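PDB 3IFU: Non-structural protein from Porcine reproductive and respiratory syndrome virus, which acts as the papain-like leader cysteine protease Nsp1alpha, carries a zinc finger, and probably suppresses interferon-beta production in the infected host cell. Local coordinates for residues A[68-79]-A[143-153]; A[108-116]-A[172-180]. All coordinates share one frame; numbering follows the deposited sequence.

Interaction 1: A[68-79]-A[143-153]; sequences VECSPAGACWLS and NSLHVSDKPFP. With ZN (zinc ion), chain B.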
ATOM      1  N   VAL A  68       1.713   6.702  20.627  1.00 71.11           N
ATOM      2  CA  VAL A  68       1.812   7.377  19.341  1.00 67.26           C
ATOM      3  C   VAL A  68       2.822   6.692  18.431  1.00 65.03           C
ATOM      4  O   VAL A  68       2.850   6.952  17.226  1.00 64.16           O
ATOM      5  CB  VAL A  68       2.215   8.858  19.500  1.00 66.30           C
ATOM      6  CG1 VAL A  68       1.075   9.635  20.114  1.00 65.37           C
ATOM      7  CG2 VAL A  68       3.455   8.967  20.360  1.00 66.03           C
ATOM      8  N   GLU A  69       3.642   5.812  19.005  1.00 62.18           N
ATOM      9  CA  GLU A  69       4.649   5.108  18.221  1.00 60.24           C
ATOM     10  C   GLU A  69       4.603   3.577  18.270  1.00 58.62           C
ATOM     11  O   GLU A  69       5.177   2.917  17.404  1.00 57.63           O
ATOM     12  CB  GLU A  69       6.052   5.600  18.602  1.00 60.59           C
ATOM     13  CG  GLU A  69       6.514   5.284  20.015  1.00 61.29           C
ATOM     14  CD  GLU A  69       7.955   5.723  20.263  1.00 61.48           C
ATOM     15  OE1 GLU A  69       8.488   5.446  21.355  1.00 59.73           O
ATOM     16  OE2 GLU A  69       8.560   6.349  19.366  1.00 61.73           O
ATOM     17  N   CYS A  70       3.927   3.003  19.264  1.00 55.87           N
ATOM     18  CA  CYS A  70       3.852   1.548  19.353  1.00 53.26           C
ATOM     19  C   CYS A  70       2.420   1.038  19.250  1.00 52.35           C
ATOM     20  O   CYS A  70       1.648   1.129  20.204  1.00 53.63           O
ATOM     21  CB  CYS A  70       4.483   1.055  20.663  1.00 53.08           C
ATOM     22  SG  CYS A  70       4.441  -0.758  20.902  1.00 54.30           S
ATOM     23  N   SER A  71       2.066   0.493  18.091  1.00 50.60           N
ATOM     24  CA  SER A  71       0.719  -0.029  17.891  1.00 49.60           C
ATOM     25  C   SER A  71       0.694  -1.194  16.905  1.00 49.12           C
ATOM     26  O   SER A  71       1.194  -1.084  15.791  1.00 49.98           O
ATOM     27  CB  SER A  71      -0.201   1.083  17.388  1.00 47.57           C
ATOM     28  OG  SER A  71      -1.539   0.628  17.312  1.00 46.13           O
ATOM     29  N   PRO A  72       0.107  -2.333  17.304  1.00 50.25           N
ATOM     30  CA  PRO A  72      -0.542  -2.664  18.584  1.00 50.86           C
ATOM     31  C   PRO A  72       0.412  -2.517  19.768  1.00 52.29           C
ATOM     32  O   PRO A  72       1.571  -2.920  19.683  1.00 51.90           O
ATOM     33  CB  PRO A  72      -0.969  -4.116  18.386  1.00 50.02           C
ATOM     34  CG  PRO A  72      -1.227  -4.189  16.912  1.00 49.87           C
ATOM     35  CD  PRO A  72      -0.060  -3.432  16.338  1.00 50.44           C
ATOM     36  N   ALA A  73      -0.068  -1.948  20.871  1.00 53.67           N
ATOM     37  CA  ALA A  73       0.781  -1.764  22.050  1.00 54.26           C
ATOM     38  C   ALA A  73       1.456  -3.070  22.492  1.00 54.64           C
ATOM     39  O   ALA A  73       0.781  -4.059  22.799  1.00 54.33           O
ATOM     40  CB  ALA A  73      -0.041  -1.201  23.197  1.00 55.08           C
ATOM     41  N   GLY A  74       2.786  -3.074  22.514  1.00 53.37           N
ATOM     42  CA  GLY A  74       3.513  -4.260  22.939  1.00 53.59           C
ATOM     43  C   GLY A  74       4.028  -5.185  21.846  1.00 54.00           C
ATOM     44  O   GLY A  74       5.049  -5.851  22.018  1.00 55.29           O
ATOM     45  N   ALA A  75       3.321  -5.246  20.725  1.00 52.30           N
ATOM     46  CA  ALA A  75       3.737  -6.099  19.620  1.00 50.13           C
ATOM     47  C   ALA A  75       3.501  -5.368  18.305  1.00 47.91           C
ATOM     48  O   ALA A  75       2.729  -5.823  17.460  1.00 47.09           O
ATOM     49  CB  ALA A  75       2.955  -7.412  19.648  1.00 51.56           C
ATOM     50  N   CYS A  76       4.171  -4.233  18.139  1.00 44.47           N
ATOM     51  CA  CYS A  76       4.002  -3.442  16.936  1.00 43.48           C
ATOM     52  C   CYS A  76       4.490  -4.170  15.679  1.00 44.21           C
ATOM     53  O   CYS A  76       4.197  -3.744  14.561  1.00 43.36           O
ATOM     54  CB  CYS A  76       4.689  -2.074  17.093  1.00 41.60           C
ATOM     55  SG  CYS A  76       6.487  -2.056  17.363  1.00 40.72           S
ATOM     56  N   TRP A  77       5.222  -5.270  15.862  1.00 42.27           N
ATOM     57  CA  TRP A  77       5.713  -6.051  14.730  1.00 42.65           C
ATOM     58  C   TRP A  77       4.557  -6.702  13.979  1.00 41.73           C
ATOM     59  O   TRP A  77       4.716  -7.126  12.838  1.00 43.33           O
ATOM     60  CB  TRP A  77       6.693  -7.140  15.181  1.00 43.93           C
ATOM     61  CG  TRP A  77       6.250  -7.893  16.396  1.00 46.92           C
ATOM     62  CD1 TRP A  77       6.573  -7.609  17.692  1.00 47.61           C
ATOM     63  CD2 TRP A  77       5.384  -9.034  16.438  1.00 47.02           C
ATOM     64  NE1 TRP A  77       5.963  -8.499  18.538  1.00 48.92           N
ATOM     65  CE2 TRP A  77       5.230  -9.390  17.796  1.00 49.36           C
ATOM     66  CE3 TRP A  77       4.723  -9.794  15.460  1.00 49.24           C
ATOM     67  CZ2 TRP A  77       4.442 -10.477  18.206  1.00 48.74           C
ATOM     68  CZ3 TRP A  77       3.936 -10.877  15.867  1.00 50.11           C
ATOM     69  CH2 TRP A  77       3.806 -11.206  17.229  1.00 50.11           C
ATOM     70  N   LEU A  78       3.396  -6.784  14.623  1.00 42.10           N
ATOM     71  CA  LEU A  78       2.214  -7.369  13.994  1.00 42.06           C
ATOM     72  C   LEU A  78       1.838  -6.508  12.797  1.00 43.95           C
ATOM     73  O   LEU A  78       1.149  -6.953  11.868  1.00 45.40           O
ATOM     74  CB  LEU A  78       1.040  -7.419  14.979  1.00 39.23           C
ATOM     75  CG  LEU A  78       1.007  -8.572  15.982  1.00 37.15           C
ATOM     76  CD1 LEU A  78      -0.146  -8.385  16.943  1.00 34.22           C
ATOM     77  CD2 LEU A  78       0.858  -9.880  15.237  1.00 36.34           C
ATOM     78  N   SER A  79       2.310  -5.268  12.840  1.00 43.07           N
ATOM     79  CA  SER A  79       2.067  -4.289  11.797  1.00 41.54           C
ATOM     80  C   SER A  79       3.081  -4.390  10.647  1.00 40.52           C
ATOM     81  O   SER A  79       2.857  -3.845   9.573  1.00 40.66           O
ATOM     82  CB  SER A  79       2.103  -2.896  12.432  1.00 43.03           C
ATOM     83  OG  SER A  79       2.078  -1.875  11.461  1.00 50.02           O
ATOM     84  N   ASN A 143      11.982   3.255  14.008  1.00 43.55           N
ATOM     85  CA  ASN A 143      12.991   4.008  14.736  1.00 45.25           C
ATOM     86  C   ASN A 143      13.752   2.931  15.498  1.00 45.95           C
ATOM     87  O   ASN A 143      13.726   1.772  15.086  1.00 44.77           O
ATOM     88  CB  ASN A 143      12.379   5.090  15.658  1.00 45.25           C
ATOM     89  CG  ASN A 143      11.441   4.542  16.724  1.00 44.05           C
ATOM     90  OD1 ASN A 143      10.702   5.307  17.345  1.00 46.46           O
ATOM     91  ND2 ASN A 143      11.469   3.239  16.951  1.00 43.51           N
ATOM     92  N   SER A 144      14.413   3.281  16.592  1.00 48.31           N
ATOM     93  CA  SER A 144      15.195   2.297  17.334  1.00 49.44           C
ATOM     94  C   SER A 144      14.424   1.342  18.253  1.00 49.61           C
ATOM     95  O   SER A 144      15.002   0.395  18.791  1.00 50.19           O
ATOM     96  CB  SER A 144      16.289   3.013  18.136  1.00 50.42           C
ATOM     97  OG  SER A 144      15.734   3.911  19.085  1.00 52.35           O
ATOM     98  N   LEU A 145      13.125   1.563  18.419  1.00 49.41           N
ATOM     99  CA  LEU A 145      12.325   0.704  19.291  1.00 47.68           C
ATOM    100  C   LEU A 145      11.041   0.174  18.686  1.00 46.18           C
ATOM    101  O   LEU A 145      10.549  -0.874  19.104  1.00 47.03           O
ATOM    102  CB  LEU A 145      11.971   1.452  20.583  1.00 48.81           C
ATOM    103  CG  LEU A 145      13.066   1.513  21.654  1.00 51.23           C
ATOM    104  CD1 LEU A 145      12.933   2.797  22.462  1.00 51.54           C
ATOM    105  CD2 LEU A 145      12.977   0.278  22.550  1.00 49.17           C
ATOM    106  N   HIS A 146      10.486   0.878  17.705  1.00 43.97           N
ATOM    107  CA  HIS A 146       9.222   0.439  17.130  1.00 41.95           C
ATOM    108  C   HIS A 146       9.145   0.441  15.615  1.00 41.28           C
ATOM    109  O   HIS A 146       9.999   1.001  14.934  1.00 42.86           O
ATOM    110  CB  HIS A 146       8.115   1.315  17.695  1.00 41.27           C
ATOM    111  CG  HIS A 146       8.236   1.548  19.168  1.00 43.49           C
ATOM    112  ND1 HIS A 146       7.874   0.604  20.104  1.00 41.21           N
ATOM    113  CD2 HIS A 146       8.717   2.604  19.866  1.00 42.63           C
ATOM    114  CE1 HIS A 146       8.122   1.069  21.314  1.00 38.72           C
ATOM    115  NE2 HIS A 146       8.634   2.280  21.198  1.00 41.75           N
ATOM    116  N   VAL A 147       8.108  -0.203  15.095  1.00 39.85           N
ATOM    117  CA  VAL A 147       7.871  -0.259  13.660  1.00 37.68           C
ATOM    118  C   VAL A 147       6.375  -0.132  13.416  1.00 38.27           C
ATOM    119  O   VAL A 147       5.568  -0.345  14.322  1.00 37.07           O
ATOM    120  CB  VAL A 147       8.365  -1.594  13.017  1.00 36.75           C
ATOM    121  CG1 VAL A 147       9.846  -1.788  13.274  1.00 34.22           C
ATOM    122  CG2 VAL A 147       7.561  -2.766  13.539  1.00 34.20           C
ATOM    123  N   SER A 148       6.012   0.213  12.185  1.00 38.70           N
ATOM    124  CA  SER A 148       4.616   0.360  11.797  1.00 38.17           C
ATOM    125  C   SER A 148       4.532   0.288  10.281  1.00 39.56           C
ATOM    126  O   SER A 148       5.546   0.425   9.585  1.00 38.17           O
ATOM    127  CB  SER A 148       4.058   1.703  12.278  1.00 38.11           C
ATOM    128  OG  SER A 148       2.677   1.825  11.970  1.00 38.54           O
ATOM    129  N   ASP A 149       3.324   0.072   9.768  1.00 39.98           N
ATOM    130  CA  ASP A 149       3.131  -0.002   8.327  1.00 42.23           C
ATOM    131  C   ASP A 149       2.789   1.387   7.781  1.00 42.01           C
ATOM    132  O   ASP A 149       2.611   1.584   6.582  1.00 42.51           O
ATOM    133  CB  ASP A 149       2.038  -1.026   7.994  1.00 40.93           C
ATOM    134  CG  ASP A 149       0.660  -0.588   8.441  1.00 43.74           C
ATOM    135  OD1 ASP A 149       0.499  -0.155   9.603  1.00 47.14           O
ATOM    136  OD2 ASP A 149      -0.274  -0.691   7.621  1.00 43.22           O
ATOM    137  N   LYS A 150       2.720   2.353   8.685  1.00 43.31           N
ATOM    138  CA  LYS A 150       2.422   3.733   8.324  1.00 44.74           C
ATOM    139  C   LYS A 150       3.339   4.663   9.117  1.00 43.52           C
ATOM    140  O   LYS A 150       3.853   4.289  10.168  1.00 42.15           O
ATOM    141  CB  LYS A 150       0.951   4.052   8.621  1.00 46.06           C
ATOM    142  CG  LYS A 150      -0.028   3.497   7.588  1.00 50.22           C
ATOM    143  CD  LYS A 150       0.093   4.256   6.266  1.00 54.32           C
ATOM    144  CE  LYS A 150      -0.964   3.838   5.249  1.00 57.12           C
ATOM    145  NZ  LYS A 150      -0.765   2.438   4.774  1.00 61.92           N
ATOM    146  N   PRO A 151       3.571   5.882   8.608  1.00 42.86           N
ATOM    147  CA  PRO A 151       4.434   6.852   9.287  1.00 42.48           C
ATOM    148  C   PRO A 151       3.888   7.185  10.668  1.00 42.30           C
ATOM    149  O   PRO A 151       2.685   7.077  10.905  1.00 43.31           O
ATOM    150  CB  PRO A 151       4.385   8.063   8.359  1.00 41.94           C
ATOM    151  CG  PRO A 151       4.117   7.467   7.026  1.00 39.53           C
ATOM    152  CD  PRO A 151       3.069   6.438   7.343  1.00 40.91           C
ATOM    153  N   PHE A 152       4.773   7.577  11.575  1.00 41.59           N
ATOM    154  CA  PHE A 152       4.359   7.948  12.921  1.00 43.78           C
ATOM    155  C   PHE A 152       5.340   8.921  13.560  1.00 46.43           C
ATOM    156  O   PHE A 152       6.501   9.000  13.163  1.00 46.75           O
ATOM    157  CB  PHE A 152       4.186   6.705  13.823  1.00 42.94           C
ATOM    158  CG  PHE A 152       5.448   5.890  14.035  1.00 42.02           C
ATOM    159  CD1 PHE A 152       5.764   4.831  13.184  1.00 40.64           C
ATOM    160  CD2 PHE A 152       6.293   6.152  15.122  1.00 41.84           C
ATOM    161  CE1 PHE A 152       6.899   4.038  13.412  1.00 42.43           C
ATOM    162  CE2 PHE A 152       7.436   5.367  15.368  1.00 40.97           C
ATOM    163  CZ  PHE A 152       7.740   4.308  14.515  1.00 43.14           C
ATOM    164  N   PRO A 153       4.875   9.699  14.543  1.00 48.26           N
ATOM    165  CA  PRO A 153       5.741  10.661  15.226  1.00 48.96           C
ATOM    166  C   PRO A 153       6.927   9.921  15.843  1.00 49.96           C
ATOM    167  O   PRO A 153       6.747   9.093  16.737  1.00 51.08           O
ATOM    168  CB  PRO A 153       4.818  11.253  16.285  1.00 49.22           C
ATOM    169  CG  PRO A 153       3.480  11.216  15.609  1.00 48.88           C
ATOM    170  CD  PRO A 153       3.484   9.830  15.006  1.00 49.41           C
TER
HETATM  171 ZN    ZN B 181       6.444  -1.041  19.698  1.00 64.76          ZN
HETATM  172  O   HOH W   1       3.772   1.191  16.012  1.00 43.77           O
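Cys70, Cys76 and His146 converge on one zinc ion and so tie the loop 68-79 to the segment carrying the short strand 147-148. The metal lies 2.4 Å from Cys70 SG and 2.2 Å from His146 ND1, with Cys76 SG as third ligand; the C-terminal carboxylate of Met180 completes the site. In Cys76, SG sits between its own backbone N and carbonyl carbon (chi1 62°), which brings it to the edge of the imidazole while it also accepts the N-H of Val147 at 3.3 Å in a nearly straight bond (164°). Cys70 SG takes a comparable N-H from Gly74, inside the type II turn 72-75, where glycine suits the positive phi.

This metal-centred part is the tight one, and Glu69 extends it. Glu69 CB lies 3.5 Å from Phe152 CE2, its carbonyl O stands over one face of that ring, and the extended side chain brings OE1 to the NE2/CD2 edge of the imidazole, away from the ND1 that binds zinc, the planes 49° apart. A water bridges the two segments, accepting from Ser71 N and lying within donating distance of Glu69 O (2.6 Å) and Val147 O. Val147 CG2 rests 4.0 Å from Trp77 CA, a small branched group fitting close against backbone. Further along, Asp149 N makes a weak, bent bond to Ser79 OG at 2.9 Å, while Asp149 OD2 is held by Glu20 N.

Toward Val68 and Pro153, both exposed, the contact loosens: Val68 O merely lies 3.7 Å from both Phe152 CB and Pro153 CD.

The mixed sulfur, nitrogen and oxygen ligand set suits zinc and cross-links the two segments, and the N-H donors of Val147 and Gly74 orient the two sulfurs.

Interaction 2: A[108-116]-A[172-180]; sequences AGQLTPTVL and DFCPFECAM. With ZN (zinc ion), chain B.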
ATOM      1  N   ALA A 108       9.692 -15.561  16.817  1.00 48.44           N
ATOM      2  CA  ALA A 108      10.666 -14.679  17.435  1.00 49.84           C
ATOM      3  C   ALA A 108       9.999 -13.735  18.445  1.00 50.82           C
ATOM      4  O   ALA A 108      10.657 -13.248  19.369  1.00 51.44           O
ATOM      5  CB  ALA A 108      11.388 -13.874  16.359  1.00 49.13           C
ATOM      6  N   GLY A 109       8.700 -13.484  18.261  1.00 49.84           N
ATOM      7  CA  GLY A 109       7.963 -12.602  19.155  1.00 49.95           C
ATOM      8  C   GLY A 109       8.487 -11.175  19.171  1.00 50.44           C
ATOM      9  O   GLY A 109       8.290 -10.425  20.135  1.00 48.75           O
ATOM     10  N   GLN A 110       9.160 -10.800  18.089  1.00 50.13           N
ATOM     11  CA  GLN A 110       9.734  -9.474  17.950  1.00 52.21           C
ATOM     12  C   GLN A 110      10.369  -9.375  16.572  1.00 52.20           C
ATOM     13  O   GLN A 110      10.522 -10.383  15.887  1.00 53.65           O
ATOM     14  CB  GLN A 110      10.800  -9.247  19.023  1.00 53.51           C
ATOM     15  CG  GLN A 110      11.864 -10.343  19.077  1.00 56.93           C
ATOM     16  CD  GLN A 110      12.947 -10.070  20.121  1.00 59.12           C
ATOM     17  OE1 GLN A 110      12.651  -9.757  21.283  1.00 60.95           O
ATOM     18  NE2 GLN A 110      14.209 -10.200  19.711  1.00 57.22           N
ATOM     19  N   LEU A 111      10.726  -8.165  16.162  1.00 51.62           N
ATOM     20  CA  LEU A 111      11.361  -7.967  14.868  1.00 51.98           C
ATOM     21  C   LEU A 111      12.810  -7.626  15.157  1.00 52.85           C
ATOM     22  O   LEU A 111      13.104  -6.794  16.020  1.00 55.18           O
ATOM     23  CB  LEU A 111      10.672  -6.833  14.102  1.00 52.03           C
ATOM     24  CG  LEU A 111      10.794  -6.804  12.571  1.00 52.33           C
ATOM     25  CD1 LEU A 111      10.709  -8.216  11.968  1.00 51.43           C
ATOM     26  CD2 LEU A 111       9.673  -5.933  12.025  1.00 48.96           C
ATOM     27  N   THR A 112      13.724  -8.271  14.446  1.00 52.24           N
ATOM     28  CA  THR A 112      15.136  -8.035  14.692  1.00 51.75           C
ATOM     29  C   THR A 112      15.970  -8.186  13.419  1.00 51.27           C
ATOM     30  O   THR A 112      15.518  -8.796  12.447  1.00 49.93           O
ATOM     31  CB  THR A 112      15.633  -9.027  15.752  1.00 51.58           C
ATOM     32  OG1 THR A 112      16.907  -8.610  16.231  1.00 55.99           O
ATOM     33  CG2 THR A 112      15.761 -10.420  15.161  1.00 51.16           C
ATOM     34  N   PRO A 113      17.197  -7.628  13.405  1.00 51.57           N
ATOM     35  CA  PRO A 113      18.040  -7.747  12.209  1.00 52.68           C
ATOM     36  C   PRO A 113      18.193  -9.205  11.781  1.00 53.51           C
ATOM     37  O   PRO A 113      18.263  -9.519  10.591  1.00 55.04           O
ATOM     38  CB  PRO A 113      19.366  -7.143  12.657  1.00 50.77           C
ATOM     39  CG  PRO A 113      18.934  -6.088  13.612  1.00 52.34           C
ATOM     40  CD  PRO A 113      17.856  -6.787  14.421  1.00 50.92           C
ATOM     41  N   THR A 114      18.234 -10.092  12.766  1.00 52.58           N
ATOM     42  CA  THR A 114      18.380 -11.509  12.502  1.00 53.79           C
ATOM     43  C   THR A 114      17.131 -12.088  11.838  1.00 54.72           C
ATOM     44  O   THR A 114      17.237 -12.904  10.922  1.00 55.34           O
ATOM     45  CB  THR A 114      18.705 -12.266  13.810  1.00 53.48           C
ATOM     46  OG1 THR A 114      20.052 -11.965  14.203  1.00 52.87           O
ATOM     47  CG2 THR A 114      18.543 -13.761  13.627  1.00 51.02           C
ATOM     48  N   VAL A 115      15.953 -11.666  12.287  1.00 54.81           N
ATOM     49  CA  VAL A 115      14.712 -12.154  11.700  1.00 53.11           C
ATOM     50  C   VAL A 115      14.543 -11.596  10.287  1.00 52.09           C
ATOM     51  O   VAL A 115      13.918 -12.228   9.437  1.00 53.01           O
ATOM     52  CB  VAL A 115      13.488 -11.770  12.556  1.00 52.89           C
ATOM     53  CG1 VAL A 115      12.202 -12.143  11.833  1.00 52.35           C
ATOM     54  CG2 VAL A 115      13.542 -12.499  13.877  1.00 52.73           C
ATOM     55  N   LEU A 116      15.099 -10.417  10.034  1.00 50.46           N
ATOM     56  CA  LEU A 116      15.006  -9.828   8.703  1.00 50.97           C
ATOM     57  C   LEU A 116      15.969 -10.552   7.761  1.00 52.30           C
ATOM     58  O   LEU A 116      15.706 -10.675   6.568  1.00 53.03           O
ATOM     59  CB  LEU A 116      15.321  -8.329   8.750  1.00 48.67           C
ATOM     60  CG  LEU A 116      14.299  -7.444   9.469  1.00 48.41           C
ATOM     61  CD1 LEU A 116      14.800  -6.012   9.539  1.00 47.82           C
ATOM     62  CD2 LEU A 116      12.972  -7.507   8.743  1.00 48.85           C
ATOM     63  N   ASP A 172      24.041  -3.829   6.139  1.00 64.40           N
ATOM     64  CA  ASP A 172      24.294  -4.175   7.533  1.00 65.60           C
ATOM     65  C   ASP A 172      23.453  -3.295   8.464  1.00 62.87           C
ATOM     66  O   ASP A 172      23.336  -3.576   9.656  1.00 62.04           O
ATOM     67  CB  ASP A 172      25.788  -4.032   7.885  1.00 69.06           C
ATOM     68  CG  ASP A 172      26.568  -3.219   6.857  1.00 73.45           C
ATOM     69  OD1 ASP A 172      26.762  -3.712   5.722  1.00 75.81           O
ATOM     70  OD2 ASP A 172      26.988  -2.084   7.182  1.00 75.45           O
ATOM     71  N   PHE A 173      22.850  -2.248   7.904  1.00 58.84           N
ATOM     72  CA  PHE A 173      22.042  -1.326   8.686  1.00 57.58           C
ATOM     73  C   PHE A 173      20.611  -1.766   8.970  1.00 57.53           C
ATOM     74  O   PHE A 173      19.932  -2.345   8.115  1.00 58.56           O
ATOM     75  CB  PHE A 173      21.981   0.048   8.013  1.00 57.26           C
ATOM     76  CG  PHE A 173      21.240   1.071   8.818  1.00 58.83           C
ATOM     77  CD1 PHE A 173      21.892   1.793   9.810  1.00 57.04           C
ATOM     78  CD2 PHE A 173      19.871   1.262   8.641  1.00 60.88           C
ATOM     79  CE1 PHE A 173      21.195   2.686  10.618  1.00 58.24           C
ATOM     80  CE2 PHE A 173      19.161   2.158   9.449  1.00 60.57           C
ATOM     81  CZ  PHE A 173      19.829   2.868  10.440  1.00 59.02           C
ATOM     82  N   CYS A 174      20.168  -1.451  10.184  1.00 56.25           N
ATOM     83  CA  CYS A 174      18.819  -1.739  10.655  1.00 55.64           C
ATOM     84  C   CYS A 174      18.540  -0.711  11.748  1.00 55.61           C
ATOM     85  O   CYS A 174      19.270  -0.637  12.728  1.00 57.70           O
ATOM     86  CB  CYS A 174      18.725  -3.155  11.235  1.00 52.86           C
ATOM     87  SG  CYS A 174      17.040  -3.650  11.726  1.00 51.35           S
ATOM     88  N   PRO A 175      17.481   0.095  11.592  1.00 55.89           N
ATOM     89  CA  PRO A 175      17.123   1.124  12.576  1.00 54.44           C
ATOM     90  C   PRO A 175      16.997   0.638  14.018  1.00 53.05           C
ATOM     91  O   PRO A 175      17.168   1.411  14.956  1.00 51.70           O
ATOM     92  CB  PRO A 175      15.793   1.657  12.044  1.00 54.68           C
ATOM     93  CG  PRO A 175      15.938   1.482  10.564  1.00 55.71           C
ATOM     94  CD  PRO A 175      16.531   0.097  10.467  1.00 54.98           C
ATOM     95  N   PHE A 176      16.713  -0.646  14.190  1.00 52.57           N
ATOM     96  CA  PHE A 176      16.510  -1.196  15.524  1.00 53.83           C
ATOM     97  C   PHE A 176      17.228  -2.518  15.784  1.00 55.01           C
ATOM     98  O   PHE A 176      17.742  -3.163  14.864  1.00 55.55           O
ATOM     99  CB  PHE A 176      15.013  -1.396  15.747  1.00 52.14           C
ATOM    100  CG  PHE A 176      14.355  -2.198  14.656  1.00 51.97           C
ATOM    101  CD1 PHE A 176      14.453  -3.585  14.635  1.00 52.22           C
ATOM    102  CD2 PHE A 176      13.678  -1.562  13.620  1.00 50.61           C
ATOM    103  CE1 PHE A 176      13.888  -4.322  13.598  1.00 54.05           C
ATOM    104  CE2 PHE A 176      13.114  -2.293  12.580  1.00 50.48           C
ATOM    105  CZ  PHE A 176      13.217  -3.673  12.569  1.00 51.61           C
ATOM    106  N   GLU A 177      17.242  -2.907  17.056  1.00 54.15           N
ATOM    107  CA  GLU A 177      17.849  -4.152  17.500  1.00 53.99           C
ATOM    108  C   GLU A 177      16.705  -5.051  17.931  1.00 52.42           C
ATOM    109  O   GLU A 177      16.742  -6.265  17.768  1.00 52.22           O
ATOM    110  CB  GLU A 177      18.762  -3.895  18.695  1.00 57.28           C
ATOM    111  CG  GLU A 177      20.023  -3.139  18.358  1.00 60.77           C
ATOM    112  CD  GLU A 177      20.943  -3.971  17.503  1.00 63.90           C
ATOM    113  OE1 GLU A 177      20.660  -4.123  16.294  1.00 65.10           O
ATOM    114  OE2 GLU A 177      21.938  -4.490  18.053  1.00 64.25           O
ATOM    115  N   CYS A 178      15.678  -4.427  18.486  1.00 50.99           N
ATOM    116  CA  CYS A 178      14.513  -5.151  18.946  1.00 51.50           C
ATOM    117  C   CYS A 178      13.286  -4.250  18.907  1.00 51.94           C
ATOM    118  O   CYS A 178      13.078  -3.419  19.788  1.00 51.09           O
ATOM    119  CB  CYS A 178      14.739  -5.663  20.367  1.00 50.90           C
ATOM    120  SG  CYS A 178      13.299  -6.440  21.107  1.00 53.30           S
ATOM    121  N   ALA A 179      12.487  -4.411  17.862  1.00 51.24           N
ATOM    122  CA  ALA A 179      11.274  -3.636  17.724  1.00 49.84           C
ATOM    123  C   ALA A 179      10.159  -4.506  18.283  1.00 50.24           C
ATOM    124  O   ALA A 179       9.939  -5.629  17.828  1.00 50.05           O
ATOM    125  CB  ALA A 179      11.018  -3.304  16.256  1.00 49.00           C
ATOM    126  N   MET A 180       9.476  -3.991  19.295  1.00 50.25           N
ATOM    127  CA  MET A 180       8.380  -4.706  19.935  1.00 51.07           C
ATOM    128  C   MET A 180       7.292  -3.690  20.173  1.00 51.09           C
ATOM    129  O   MET A 180       6.094  -4.054  20.149  1.00 51.14           O
ATOM    130  CB  MET A 180       8.801  -5.285  21.283  1.00 50.41           C
ATOM    131  CG  MET A 180       9.867  -6.341  21.234  1.00 53.16           C
ATOM    132  SD  MET A 180       9.835  -7.254  22.783  1.00 57.23           S
ATOM    133  CE  MET A 180      10.598  -6.058  23.883  1.00 59.59           C
ATOM    134  OXT MET A 180       7.689  -2.536  20.411  1.00 51.62           O
TER
HETATM  135 ZN    ZN B 181       6.444  -1.041  19.698  1.00 64.76          ZN
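Leu111 and Ala179 form a single antiparallel bridge, a hydrogen-bonded pair that lays the C-terminal tail 172-180 along the connection between helices 94-108 and 113-118. Gly109, at positive phi, takes the chain out of the first helix and into this extended run.

The polar bonds come first. Leu111 N donates to Ala179 O and Ala179 N returns a bond to Leu111 O, each 3.1 Å long, close to straight and in the carbonyl plane. Beside them Thr112 OG1 donates to Glu177 O over 2.8 Å, tilted 22° from that carbonyl's plane. Thr112 OG1 lies beside its own carbonyl carbon, opposite the backbone N (chi1 -166°), which turns the hydroxyl to the tail at the N-cap position, where it makes no capping bond.

Apolar contacts gather round the Phe176 ring. Phe176 CZ reaches Leu111 CG at 4.0 Å and also meets Leu116 CD1, which comes from the opposite direction. The methyl of Ala179 lies over the centre of one face of the Phe176 ring and Cys174 SG over the other face near its rim; alanine is small enough to sit there while its backbone keeps the bridge. Val147 of strand 147-148 joins this cluster. Pro113, a residue well suited to the first turn of a helix, sets its ring against the tail, with CG 3.6 Å from Cys174 SG.

Looser contacts lie at the partly exposed end, where Gln110 CB touches Met180 CG at 3.8 Å and the Gln110 amide oxygen OE1 approaches Cys178 SG. Past this point the chain ends, and Met180 OXT binds the zinc ion at 2.1 Å.

In the fold
Three of the four segments belong to the protease family region of Nsp1alpha, and the C-terminal tail joins them; the two contacts have centres 13 Å apart and share one zinc ion. Their segments alternate along the chain: 68-79, 108-116, 143-153, 172-180, the tail coming last. Interaction 1 joins the loop before helix 81-87 to an outermost strand of the four-stranded antiparallel sheet, and Val147 of that strand links it to interaction 2, its CG1 packing on Phe176 CE2 at 3.4 Å. Cys76 N also probably bonds to Met180 O at 2.8 Å. Residues far apart in sequence, one of them next to strand 147-148, and the chain terminus thus meet at the metal, which fixes the C-terminus in place.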